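Local coordinates for surface protein SPB1 (Streptococcus agalactiae, PDB 4UZG) that forms the backbone subunit of the group B streptococcus type 2b pilus, probably as the repeating unit that sortase links into a covalent fibre, at residues 27-35 / 113-121; 48-59 / 124-135. All coordinates share one frame; numbering follows the deposited sequence. Where two conformers were deposited one is given.

Contact 1: 27-35 / 113-121; sequences VNYHGTEKV and DDFFYKGIN
Asn28 and Phe115 stack flat on each other: the side-chain amide and the ring lie in planes 1° apart, and CB of Asn28 sits over the ring centre in a CH-pi contact, 3.5 Å from the centroid. The Asn28 side chain runs over that face opposite in direction to the ring. Tyr29 adds a ring-ring contact, an offset edge-to-face pair in which the edge of Phe115 turns to the face of Tyr29, centroids 5.3 Å apart and planes at 72°. CG of Lys34 lies 3.7 Å from CZ of Phe115.

Among the polar contacts, ND2 of Asn28 donates to the backbone O of Tyr117 (3.0 Å), almost straight and within its own amide plane, which fixes the rotation of the amide above the ring. OD1 of Asn28 accepts a hydrogen bond from a water that also donates to Gly119 O. Another water joins Asn28 N to Gly119 O.

The charged group is Lys34. With CG anti to the backbone N (chi1 170°) and the chain fully extended, it passes Phe115 and carries NZ to two carboxylates, 2.8 Å from OD1 of Asp113, approached from above the carboxylate plane, and 2.7 Å from OD1 of Asp114, on its syn side but tilted from the carboxylate plane. Asp113 OD1 also accepts from Asp114 N, so one oxygen holds both the lysine and the backbone of Asp114. The backbone O of Val35, buried against the ring edge of Phe115, has no polar partner.

The hairpin of strands 29-30 and 33-34 is thus pinned to the loop leading into strand 121-131. Thr100 and Thr102 offer carbonyls to Lys34 NZ, and Lys34 O accepts from Asn154 ND2. Tyr117, its OH bonded to Gly80 N, and Asn121 touch Ile61 of strand 50-62.

Contact 2: 48-59 / 124-135; sequences SVVDLNEGSYEV and TVTYTGVLKSGA
Leu52 and Tyr127 make the close-packed side of this antiparallel pairing: CD1 of the leucine reaches CD2 of the ring at 3.5 Å, the two side chains crossing at about a right angle. Next to them Tyr57 lays CD1 3.6 Å from CB of Tyr127, Val59 meets Val125, and Val50 CG2 touches Leu131 CD1. Phe91 and Ile93 of strand 90-96 pack on this apolar face, and Tyr19 lies nearly parallel to the Tyr127 ring. Gly129, opposite Leu52, leaves room for Val50 CG1, which comes to 4.1 Å from its CA.

The other face is polar and wetter. There Asp51 and Lys132 do not touch through their charged atoms; a water bridges OD2 of the aspartate and NZ of the lysine, whose chain bends at chi2 (-68°) and brings CE against Asp51 CB. Another water links Ser56 O with Thr126 OG1.

Between Leu52 and Tyr57 the regular pairing gives way to a type II turn, Asn53 to Ser56. Asn53 N still bonds to Thr128 O, and side chains add to or stand in for the remaining backbone partners. Asn53 ND2 donates to Thr128 OG1 at 2.9 Å, in the plane of its amide. Ser56 OG accepts from Thr128 N (3.0 Å, 174°) while donating to Asn53 O. Normal pairing resumes at Glu58 and Thr126.

Chemically, the pattern implies two neighbouring strands joined mainly by backbone hydrogen bonds, apolar where strand 90-96 packs against them and water-bridged on the side of Asp51, Thr126 and Lys132, with a serine hydroxyl carrying the pairing across the turn that interrupts strand 50-62.

In the fold
Strand 121-131 connects the two contacts: the loop of contact 1 runs straight into it, and contact 2 takes up most of its length. The centres lie 30 Å apart, and apart from this continuity of the chain the two do not touch. Contact 1 is a surface contact near one end of the elongated molecule, its centre about 36 Å from the centre of the chain, whereas that of contact 2 is about 9 Å from it. Each has a calcium ion nearby, about 10 Å from the Tyr117 side chain in contact 1 and about 8 Å from that of Val130 in contact 2. Just beyond the strand, the backbone N of Ser133 donates to OD1 of Asn205, next to calcium-binding Asn206.

Contact 1: 27-35 / 113-121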
loop_
_atom_site.group_PDB
_atom_site.type_symbol
_atom_site.label_atom_id
_atom_site.label_comp_id
_atom_site.label_asym_id
_atom_site.label_seq_id
_atom_site.Cartn_x
_atom_site.Cartn_y
_atom_site.Cartn_z
ATOM N N VAL A 27 -21.532 19.912 -10.099
ATOM C CA VAL A 27 -22.719 20.610 -10.581
ATOM C C VAL A 27 -22.392 21.355 -11.876
ATOM O O VAL A 27 -21.264 21.347 -12.370
ATOM C CB VAL A 27 -23.290 21.585 -9.521
ATOM C CG1 VAL A 27 -23.781 20.823 -8.300
ATOM C CG2 VAL A 27 -22.260 22.637 -9.147
ATOM N N ASN A 28 -23.396 22.016 -12.440
ATOM C CA ASN A 28 -23.294 22.580 -13.770
ATOM C C ASN A 28 -22.758 24.016 -13.830
ATOM O O ASN A 28 -22.388 24.467 -14.903
ATOM C CB ASN A 28 -24.644 22.457 -14.447
ATOM C CG ASN A 28 -24.979 21.008 -14.801
ATOM O OD1 ASN A 28 -24.095 20.157 -14.851
ATOM N ND2 ASN A 28 -26.244 20.731 -15.075
ATOM N N TYR A 29 -22.676 24.697 -12.685
ATOM C CA TYR A 29 -22.093 26.049 -12.601
ATOM C C TYR A 29 -21.057 26.157 -11.481
ATOM O O TYR A 29 -21.182 25.528 -10.437
ATOM C CB TYR A 29 -23.180 27.116 -12.399
ATOM C CG TYR A 29 -24.064 27.216 -13.603
ATOM C CD1 TYR A 29 -23.729 28.040 -14.672
ATOM C CD2 TYR A 29 -25.206 26.448 -13.707
ATOM C CE1 TYR A 29 -24.534 28.114 -15.802
ATOM C CE2 TYR A 29 -26.010 26.511 -14.828
ATOM C CZ TYR A 29 -25.662 27.335 -15.874
ATOM O OH TYR A 29 -26.475 27.388 -16.980
ATOM N N HIS A 30 -20.035 26.977 -11.722
ATOM C CA HIS A 30 -18.979 27.252 -10.748
ATOM C C HIS A 30 -18.759 28.754 -10.759
ATOM O O HIS A 30 -18.243 29.298 -11.737
ATOM C CB HIS A 30 -17.702 26.501 -11.142
ATOM C CG HIS A 30 -16.522 26.798 -10.270
ATOM N ND1 HIS A 30 -15.352 27.337 -10.761
ATOM C CD2 HIS A 30 -16.325 26.618 -8.942
ATOM C CE1 HIS A 30 -14.489 27.484 -9.772
ATOM N NE2 HIS A 30 -15.054 27.057 -8.657
ATOM N N GLY A 31 -19.170 29.428 -9.688
ATOM C CA GLY A 31 -19.243 30.868 -9.717
ATOM C C GLY A 31 -20.425 31.111 -10.633
ATOM O O GLY A 31 -21.468 30.449 -10.506
ATOM N N THR A 32 -20.245 32.021 -11.581
ATOM C CA THR A 32 -21.257 32.312 -12.589
ATOM C C THR A 32 -20.887 31.644 -13.921
ATOM O O THR A 32 -21.539 31.876 -14.940
ATOM C CB THR A 32 -21.379 33.827 -12.795
ATOM O OG1 THR A 32 -20.101 34.349 -13.165
ATOM C CG2 THR A 32 -21.833 34.507 -11.509
ATOM N N GLU A 33 -19.852 30.803 -13.905
ATOM C CA GLU A 33 -19.361 30.179 -15.126
ATOM C C GLU A 33 -19.977 28.805 -15.343
ATOM O O GLU A 33 -20.054 27.985 -14.431
ATOM C CB GLU A 33 -17.847 30.030 -15.083
ATOM C CG GLU A 33 -17.098 31.336 -15.256
ATOM C CD GLU A 33 -15.597 31.125 -15.280
ATOM O OE1 GLU A 33 -15.168 29.955 -15.129
ATOM O OE2 GLU A 33 -14.853 32.117 -15.453
ATOM N N LYS A 34 -20.400 28.564 -16.568
ATOM C CA LYS A 34 -20.840 27.249 -16.977
ATOM C C LYS A 34 -19.682 26.260 -16.821
ATOM O O LYS A 34 -18.553 26.552 -17.249
ATOM C CB LYS A 34 -21.254 27.334 -18.440
ATOM C CG LYS A 34 -21.515 26.039 -19.107
ATOM C CD LYS A 34 -22.053 26.242 -20.496
ATOM C CE LYS A 34 -22.371 24.931 -21.159
ATOM N NZ LYS A 34 -22.891 25.092 -22.541
ATOM N N VAL A 35 -19.956 25.099 -16.217
ATOM C CA VAL A 35 -18.965 24.036 -16.136
ATOM C C VAL A 35 -19.081 23.151 -17.365
ATOM O O VAL A 35 -20.113 22.513 -17.606
ATOM C CB VAL A 35 -19.135 23.189 -14.870
ATOM C CG1 VAL A 35 -18.111 22.054 -14.865
ATOM C CG2 VAL A 35 -18.973 24.065 -13.631
ATOM N N ASP A 113 -29.696 24.637 -21.350
ATOM C CA ASP A 113 -28.354 24.579 -21.916
ATOM C C ASP A 113 -28.055 23.144 -22.374
ATOM O O ASP A 113 -28.984 22.338 -22.487
ATOM C CB ASP A 113 -27.360 25.077 -20.872
ATOM C CG ASP A 113 -26.184 25.819 -21.477
ATOM O OD1 ASP A 113 -25.696 25.432 -22.562
ATOM O OD2 ASP A 113 -25.727 26.784 -20.839
ATOM N N ASP A 114 -26.794 22.829 -22.657
ATOM C CA ASP A 114 -26.448 21.541 -23.259
ATOM C C ASP A 114 -25.619 20.652 -22.335
ATOM O O ASP A 114 -24.800 19.860 -22.793
ATOM C CB ASP A 114 -25.758 21.751 -24.616
ATOM C CG ASP A 114 -24.522 22.618 -24.533
ATOM O OD1 ASP A 114 -23.968 22.786 -23.429
ATOM O OD2 ASP A 114 -24.098 23.112 -25.601
ATOM N N PHE A 115 -25.873 20.791 -21.043
ATOM C CA PHE A 115 -25.275 19.919 -20.038
ATOM C C PHE A 115 -25.668 18.464 -20.227
ATOM O O PHE A 115 -26.815 18.157 -20.589
ATOM C CB PHE A 115 -25.726 20.366 -18.647
ATOM C CG PHE A 115 -25.263 21.743 -18.279
ATOM C CD1 PHE A 115 -23.919 21.987 -18.045
ATOM C CD2 PHE A 115 -26.155 22.805 -18.168
ATOM C CE1 PHE A 115 -23.474 23.242 -17.699
ATOM C CE2 PHE A 115 -25.706 24.072 -17.829
ATOM C CZ PHE A 115 -24.374 24.291 -17.597
ATOM N N PHE A 116 -24.744 17.557 -19.923
ATOM C CA PHE A 116 -25.014 16.127 -20.004
ATOM C C PHE A 116 -25.702 15.564 -18.771
ATOM O O PHE A 116 -26.429 14.570 -18.868
ATOM C CB PHE A 116 -23.730 15.333 -20.226
ATOM C CG PHE A 116 -22.936 15.757 -21.437
ATOM C CD1 PHE A 116 -23.551 16.183 -22.602
ATOM C CD2 PHE A 116 -21.553 15.715 -21.393
ATOM C CE1 PHE A 116 -22.791 16.556 -23.688
ATOM C CE2 PHE A 116 -20.782 16.080 -22.472
ATOM C CZ PHE A 116 -21.395 16.501 -23.637
ATOM N N TYR A 117 -25.456 16.179 -17.615
ATOM C CA TYR A 117 -25.861 15.650 -16.329
ATOM C C TYR A 117 -26.678 16.717 -15.620
ATOM O O TYR A 117 -26.623 17.915 -15.957
ATOM C CB TYR A 117 -24.624 15.230 -15.523
ATOM C CG TYR A 117 -23.703 14.348 -16.354
ATOM C CD1 TYR A 117 -24.113 13.096 -16.804
ATOM C CD2 TYR A 117 -22.451 14.799 -16.767
ATOM C CE1 TYR A 117 -23.299 12.307 -17.632
ATOM C CE2 TYR A 117 -21.617 14.008 -17.576
ATOM C CZ TYR A 117 -22.066 12.769 -18.010
ATOM O OH TYR A 117 -21.299 11.968 -18.828
ATOM N N LYS A 118 -27.492 16.288 -14.680
ATOM C CA LYS A 118 -28.326 17.230 -13.959
ATOM C C LYS A 118 -28.192 17.021 -12.471
ATOM O O LYS A 118 -27.781 15.945 -11.989
ATOM C CB LYS A 118 -29.779 17.170 -14.416
ATOM C CG LYS A 118 -30.373 15.800 -14.374
ATOM C CD LYS A 118 -31.814 15.783 -14.878
ATOM C CE LYS A 118 -32.459 14.420 -14.634
ATOM N NZ LYS A 118 -33.904 14.395 -14.998
ATOM N N GLY A 119 -28.498 18.093 -11.751
ATOM C CA GLY A 119 -28.483 18.091 -10.314
ATOM C C GLY A 119 -27.079 18.012 -9.764
ATOM O O GLY A 119 -26.116 18.507 -10.351
ATOM N N ILE A 120 -27.006 17.411 -8.592
ATOM C CA ILE A 120 -25.764 17.297 -7.846
ATOM C C ILE A 120 -25.239 15.885 -8.028
ATOM O O ILE A 120 -25.930 14.931 -7.729
ATOM C CB ILE A 120 -26.038 17.588 -6.361
ATOM C CG1 ILE A 120 -26.782 18.921 -6.198
ATOM C CG2 ILE A 120 -24.749 17.581 -5.599
ATOM C CD1 ILE A 120 -27.469 19.062 -4.887
ATOM N N ASN A 121 -24.026 15.777 -8.544
ATOM C CA ASN A 121 -23.448 14.487 -8.865
ATOM C C ASN A 121 -22.172 14.207 -8.099
ATOM O O ASN A 121 -21.419 15.118 -7.754
ATOM C CB ASN A 121 -23.183 14.413 -10.366
ATOM C CG ASN A 121 -24.461 14.370 -11.155
ATOM O OD1 ASN A 121 -25.122 13.344 -11.197
ATOM N ND2 ASN A 121 -24.826 15.485 -11.762
HETATM O O HOH W 1 -23.682 18.229 -16.956
HETATM O O HOH W 2 -26.079 21.050 -11.668
HETATM O O HOH W 3 -24.493 18.148 -12.798
#

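Contact 2: 48-59 / 124-135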
loop_
_atom_site.group_PDB
_atom_site.type_symbol
_atom_site.label_atom_id
_atom_site.label_comp_id
_atom_site.label_asym_id
_atom_site.label_seq_id
_atom_site.Cartn_x
_atom_site.Cartn_y
_atom_site.Cartn_z
ATOM N N SER A 48 8.714 2.956 -8.222
ATOM C CA SER A 48 9.491 2.071 -7.355
ATOM C C SER A 48 8.833 1.891 -5.980
ATOM O O SER A 48 9.317 1.088 -5.178
ATOM C CB SER A 48 10.906 2.612 -7.184
ATOM O OG SER A 48 10.879 3.861 -6.525
ATOM N N VAL A 49 7.765 2.636 -5.719
ATOM C CA VAL A 49 7.018 2.610 -4.467
ATOM C C VAL A 49 5.604 2.077 -4.692
ATOM O O VAL A 49 5.214 1.077 -4.076
ATOM C CB VAL A 49 6.989 3.998 -3.801
ATOM C CG1 VAL A 49 6.077 3.995 -2.575
ATOM C CG2 VAL A 49 8.402 4.465 -3.442
ATOM N N VAL A 50 4.793 2.752 -5.521
ATOM C CA VAL A 50 3.533 2.171 -5.977
ATOM C C VAL A 50 3.470 2.373 -7.482
ATOM O O VAL A 50 3.513 3.513 -7.968
ATOM C CB VAL A 50 2.269 2.760 -5.338
ATOM C CG1 VAL A 50 1.042 1.988 -5.837
ATOM C CG2 VAL A 50 2.321 2.739 -3.820
ATOM N N ASP A 51 3.396 1.278 -8.223
ATOM C CA ASP A 51 3.377 1.294 -9.681
ATOM C C ASP A 51 1.923 1.292 -10.142
ATOM O O ASP A 51 1.193 0.320 -9.929
ATOM C CB ASP A 51 4.140 0.054 -10.171
ATOM C CG ASP A 51 4.310 -0.017 -11.659
ATOM O OD1 ASP A 51 3.538 0.634 -12.370
ATOM O OD2 ASP A 51 5.219 -0.761 -12.112
ATOM N N LEU A 52 1.498 2.406 -10.715
ATOM C CA LEU A 52 0.147 2.536 -11.250
ATOM C C LEU A 52 -0.156 1.416 -12.233
ATOM O O LEU A 52 0.651 1.158 -13.138
ATOM C CB LEU A 52 0.041 3.873 -11.997
ATOM C CG LEU A 52 -1.282 4.189 -12.699
ATOM C CD1 LEU A 52 -2.429 4.321 -11.716
ATOM C CD2 LEU A 52 -1.123 5.458 -13.545
ATOM N N ASN A 53 -1.327 0.793 -12.125
ATOM C CA ASN A 53 -1.815 -0.079 -13.189
ATOM C C ASN A 53 -2.550 0.753 -14.230
ATOM O O ASN A 53 -3.715 1.095 -14.068
ATOM C CB ASN A 53 -2.740 -1.174 -12.647
ATOM C CG ASN A 53 -1.999 -2.287 -11.919
ATOM O OD1 ASN A 53 -0.926 -2.717 -12.340
ATOM N ND2 ASN A 53 -2.614 -2.791 -10.878
ATOM N N GLU A 54 -1.850 1.104 -15.289
ATOM C CA GLU A 54 -2.479 1.861 -16.342
ATOM C C GLU A 54 -3.664 1.076 -16.874
ATOM O O GLU A 54 -3.695 -0.167 -16.860
ATOM C CB GLU A 54 -1.490 2.217 -17.464
ATOM C CG GLU A 54 -0.497 3.312 -17.119
ATOM C CD GLU A 54 0.639 2.903 -16.213
ATOM O OE1 GLU A 54 0.865 1.681 -16.005
ATOM O OE2 GLU A 54 1.320 3.838 -15.746
ATOM N N GLY A 55 -4.681 1.824 -17.279
ATOM C CA GLY A 55 -5.873 1.225 -17.829
ATOM C C GLY A 55 -6.802 0.562 -16.825
ATOM O O GLY A 55 -7.742 -0.123 -17.228
ATOM N N SER A 56 -6.595 0.766 -15.522
ATOM C CA SER A 56 -7.378 0.054 -14.506
ATOM C C SER A 56 -8.611 0.835 -14.027
ATOM O O SER A 56 -9.273 0.405 -13.095
ATOM C CB SER A 56 -6.490 -0.305 -13.323
ATOM O OG SER A 56 -6.020 0.857 -12.654
ATOM N N TYR A 57 -8.914 1.959 -14.659
ATOM C CA TYR A 57 -9.945 2.874 -14.134
ATOM C C TYR A 57 -11.357 2.370 -14.315
ATOM O O TYR A 57 -11.705 1.759 -15.332
ATOM C CB TYR A 57 -9.877 4.263 -14.833
ATOM C CG TYR A 57 -8.470 4.717 -14.983
ATOM C CD1 TYR A 57 -7.782 5.261 -13.913
ATOM C CD2 TYR A 57 -7.788 4.485 -16.159
ATOM C CE1 TYR A 57 -6.436 5.565 -13.991
ATOM C CE2 TYR A 57 -6.432 4.802 -16.262
ATOM C CZ TYR A 57 -5.759 5.310 -15.164
ATOM O OH TYR A 57 -4.428 5.604 -15.220
ATOM N N GLU A 58 -12.179 2.687 -13.326
ATOM C CA GLU A 58 -13.625 2.674 -13.479
ATOM C C GLU A 58 -14.075 4.081 -13.086
ATOM O O GLU A 58 -13.793 4.534 -11.971
ATOM C CB GLU A 58 -14.283 1.612 -12.610
ATOM C CG GLU A 58 -15.778 1.541 -12.792
ATOM C CD GLU A 58 -16.221 0.321 -13.562
ATOM O OE1 GLU A 58 -15.431 -0.173 -14.395
ATOM O OE2 GLU A 58 -17.351 -0.155 -13.334
ATOM N N VAL A 59 -14.765 4.749 -14.004
ATOM C CA VAL A 59 -15.151 6.138 -13.826
ATOM C C VAL A 59 -16.678 6.202 -13.862
ATOM O O VAL A 59 -17.284 5.791 -14.849
ATOM C CB VAL A 59 -14.557 7.045 -14.922
ATOM C CG1 VAL A 59 -14.878 8.492 -14.625
ATOM C CG2 VAL A 59 -13.045 6.821 -15.048
ATOM N N THR A 124 -16.756 9.416 -9.198
ATOM C CA THR A 124 -15.902 8.428 -8.548
ATOM C C THR A 124 -14.948 7.861 -9.597
ATOM O O THR A 124 -15.368 7.462 -10.678
ATOM C CB THR A 124 -16.712 7.278 -7.889
ATOM O OG1 THR A 124 -17.733 7.843 -7.070
ATOM C CG2 THR A 124 -15.838 6.393 -7.047
ATOM N N VAL A 125 -13.667 7.797 -9.244
ATOM C CA VAL A 125 -12.676 7.096 -10.044
ATOM C C VAL A 125 -12.042 6.039 -9.156
ATOM O O VAL A 125 -11.444 6.366 -8.132
ATOM C CB VAL A 125 -11.585 8.047 -10.589
ATOM C CG1 VAL A 125 -10.507 7.269 -11.357
ATOM C CG2 VAL A 125 -12.181 9.141 -11.462
ATOM N N THR A 126 -12.152 4.782 -9.551
ATOM C CA THR A 126 -11.402 3.734 -8.896
ATOM C C THR A 126 -10.307 3.269 -9.842
ATOM O O THR A 126 -10.468 3.282 -11.066
ATOM C CB THR A 126 -12.272 2.554 -8.500
ATOM O OG1 THR A 126 -12.802 1.916 -9.659
ATOM C CG2 THR A 126 -13.386 2.970 -7.587
ATOM N N TYR A 127 -9.168 2.864 -9.279
ATOM C CA TYR A 127 -8.066 2.351 -10.073
ATOM C C TYR A 127 -7.162 1.559 -9.136
ATOM O O TYR A 127 -7.359 1.580 -7.919
ATOM C CB TYR A 127 -7.297 3.494 -10.775
ATOM C CG TYR A 127 -6.493 4.383 -9.841
ATOM C CD1 TYR A 127 -7.060 5.463 -9.192
ATOM C CD2 TYR A 127 -5.161 4.107 -9.593
ATOM C CE1 TYR A 127 -6.315 6.250 -8.323
ATOM C CE2 TYR A 127 -4.404 4.893 -8.722
ATOM C CZ TYR A 127 -5.000 5.954 -8.100
ATOM O OH TYR A 127 -4.284 6.764 -7.223
ATOM N N THR A 128 -6.181 0.865 -9.697
ATOM C CA THR A 128 -5.278 0.088 -8.879
ATOM C C THR A 128 -3.815 0.417 -9.165
ATOM O O THR A 128 -3.457 0.989 -10.206
ATOM C CB THR A 128 -5.504 -1.427 -9.052
ATOM O OG1 THR A 128 -5.239 -1.752 -10.414
ATOM C CG2 THR A 128 -6.911 -1.831 -8.677
ATOM N N GLY A 129 -2.980 0.040 -8.203
ATOM C CA GLY A 129 -1.541 0.043 -8.352
ATOM C C GLY A 129 -0.977 -1.163 -7.618
ATOM O O GLY A 129 -1.714 -1.905 -6.962
ATOM N N VAL A 130 0.325 -1.356 -7.727
ATOM C CA VAL A 130 1.022 -2.468 -7.078
ATOM C C VAL A 130 2.126 -1.919 -6.183
ATOM O O VAL A 130 2.963 -1.130 -6.624
ATOM C CB VAL A 130 1.585 -3.462 -8.113
ATOM C CG1 VAL A 130 2.389 -4.566 -7.419
ATOM C CG2 VAL A 130 0.466 -4.066 -8.957
ATOM N N LEU A 131 2.108 -2.304 -4.905
ATOM C CA LEU A 131 3.119 -1.858 -3.964
ATOM C C LEU A 131 4.463 -2.488 -4.312
ATOM O O LEU A 131 4.525 -3.704 -4.554
ATOM C CB LEU A 131 2.695 -2.228 -2.536
ATOM C CG LEU A 131 3.555 -1.677 -1.396
ATOM C CD1 LEU A 131 3.500 -0.162 -1.361
ATOM C CD2 LEU A 131 3.111 -2.251 -0.074
ATOM N N LYS A 132 5.536 -1.703 -4.294
ATOM C CA LYS A 132 6.850 -2.181 -4.675
ATOM C C LYS A 132 7.857 -1.956 -3.555
ATOM O O LYS A 132 7.539 -1.390 -2.511
ATOM C CB LYS A 132 7.304 -1.476 -5.970
ATOM C CG LYS A 132 6.392 -1.679 -7.163
ATOM C CD LYS A 132 6.393 -3.113 -7.685
ATOM C CE LYS A 132 5.504 -3.244 -8.920
ATOM N NZ LYS A 132 5.513 -4.594 -9.507
ATOM N N SER A 133 9.096 -2.399 -3.766
ATOM C CA SER A 133 10.058 -2.494 -2.681
ATOM C C SER A 133 10.534 -1.173 -2.098
ATOM O O SER A 133 11.099 -1.157 -1.006
ATOM C CB SER A 133 11.274 -3.291 -3.128
ATOM O OG SER A 133 12.019 -2.523 -4.038
ATOM N N GLY A 134 10.353 -0.065 -2.825
ATOM C CA GLY A 134 10.784 1.221 -2.329
ATOM C C GLY A 134 9.908 1.833 -1.257
ATOM O O GLY A 134 10.273 2.830 -0.661
ATOM N N ALA A 135 8.735 1.258 -1.022
ATOM C CA ALA A 135 7.847 1.792 -0.007
ATOM C C ALA A 135 8.529 1.772 1.356
ATOM O O ALA A 135 9.267 0.841 1.694
ATOM C CB ALA A 135 6.594 0.970 0.047
HETATM O O HOH W 4 10.993 -1.075 -6.658
HETATM O O HOH W 5 5.928 -3.405 -12.206
HETATM O O HOH W 6 -11.057 0.190 -10.917
#